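Local coordinates for putative hydrogenase (Pyrococcus furiosus, PDB 3LYU) that is a putative hydrogenase, represented here by its C-terminal alpha-beta domain, whose full-length form probably binds FAD and a [2Fe-2S] cluster as an oxidoreductase, at the interface of chains A and B. Residues are numbered along the deposited sequence; one frame, centred on the assembly and turned at random. Chains: chain A/B, Putative hydrogenase.

The interface of chains A and B. Residues chain A 8-10; chain B 14, 16, 18.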
loop_
_atom_site.group_PDB
_atom_site.type_symbol
_atom_site.label_atom_id
_atom_site.label_comp_id
_atom_site.label_asym_id
_atom_site.label_seq_id
_atom_site.Cartn_x
_atom_site.Cartn_y
_atom_site.Cartn_z
ATOM N N PRO A 8 3.086 14.850 4.451
ATOM C CA PRO A 8 3.225 13.776 5.435
ATOM C C PRO A 8 2.250 13.906 6.590
ATOM O O PRO A 8 2.062 14.998 7.130
ATOM C CB PRO A 8 4.674 13.915 5.892
ATOM C CG PRO A 8 4.901 15.372 5.813
ATOM C CD PRO A 8 4.283 15.710 4.472
ATOM N N LEU A 9 1.637 12.781 6.960
ATOM C CA LEU A 9 0.680 12.743 8.058
ATOM C C LEU A 9 1.059 11.682 9.083
ATOM O O LEU A 9 1.993 10.898 8.868
ATOM C CB LEU A 9 -0.728 12.464 7.525
ATOM C CG LEU A 9 -1.295 13.467 6.517
ATOM C CD1 LEU A 9 -2.733 13.112 6.266
ATOM C CD2 LEU A 9 -1.193 14.899 7.032
ATOM N N GLY A 10 0.336 11.674 10.205
ATOM C CA GLY A 10 0.597 10.699 11.248
ATOM C C GLY A 10 0.312 9.302 10.734
ATOM O O GLY A 10 -0.428 9.139 9.766
ATOM N N PRO B 14 -5.424 8.496 9.692
ATOM C CA PRO B 14 -4.465 9.307 10.446
ATOM C C PRO B 14 -5.131 10.127 11.533
ATOM O O PRO B 14 -6.188 10.719 11.321
ATOM C CB PRO B 14 -3.838 10.180 9.368
ATOM C CG PRO B 14 -4.985 10.404 8.434
ATOM C CD PRO B 14 -5.590 9.026 8.322
ATOM N N GLU B 16 -4.950 13.258 13.209
ATOM C CA GLU B 16 -4.471 14.632 13.261
ATOM C C GLU B 16 -5.604 15.629 13.396
ATOM O O GLU B 16 -6.783 15.272 13.321
ATOM C CB GLU B 16 -3.692 14.971 11.997
ATOM C CG GLU B 16 -2.611 13.990 11.672
ATOM C CD GLU B 16 -1.803 14.423 10.491
ATOM O OE1 GLU B 16 -2.414 14.827 9.472
ATOM O OE2 GLU B 16 -0.560 14.350 10.583
ATOM N N PHE B 18 -7.400 18.176 11.609
ATOM C CA PHE B 18 -7.621 18.716 10.284
ATOM C C PHE B 18 -8.511 19.947 10.442
ATOM O O PHE B 18 -8.564 20.808 9.565
ATOM C CB PHE B 18 -8.301 17.680 9.382
ATOM C CG PHE B 18 -7.521 16.396 9.219
ATOM C CD1 PHE B 18 -7.587 15.394 10.185
ATOM C CD2 PHE B 18 -6.739 16.175 8.087
ATOM C CE1 PHE B 18 -6.888 14.191 10.019
ATOM C CE2 PHE B 18 -6.040 14.978 7.921
ATOM C CZ PHE B 18 -6.117 13.989 8.885
#
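The carboxylate of B:Glu16 reaches across to the backbone of A:Gly10 and lies against the side chain of A:Leu9, joining two loop segments near the N-termini of neighbouring copies. The patch is part of a two-fold symmetric interface, so the same contacts recur with the chains exchanged; whether this pairing exists outside the crystal the structure alone does not show.

Polar contact rests on the amide of A:Gly10, whose N donates a hydrogen bond to the carboxylate oxygen OE2 of B:Glu16 at 2.8 Å. The bond is bent, with 138° at the hydrogen, and the donor sits above the carboxylate, 66° out of its plane. B:Glu16 delivers its acid group at the end of an extended chain (chi2 -175°), which spans the gap between the loops. An alanine here would probably leave the amide of A:Gly10 without its acceptor across the interface and open a gap beside the A:Leu9 side chain.

Van der Waals contact with the acid group falls to A:Leu9, whose side chain crosses that of B:Glu16 at about a right angle and lies against the carboxylate as a whole. The methyl CD2 of A:Leu9 is 3.5 Å from the carboxylate carbon CD of B:Glu16; its still shorter approach to OE1 is too tight to be trusted in detail. Apolar contacts are looser and involve the other methyl, which also comes near B:Pro14 and B:Phe18. CD1 of A:Leu9 meets the pyrrolidine carbon CG of B:Pro14 at 4.1 Å. The ring atom CE2 of B:Phe18 is likewise 4.1 Å from CD1 of A:Leu9, a loose contact at the ring margin.

Within chain B, the carbonyl O of B:Pro14 lies in plane at the edge of the B:Phe18 ring. B:Pro14 also extends the contact along the A:Gly10 backbone, where its CB lies 3.6 Å from the carbonyl O of A:Gly10.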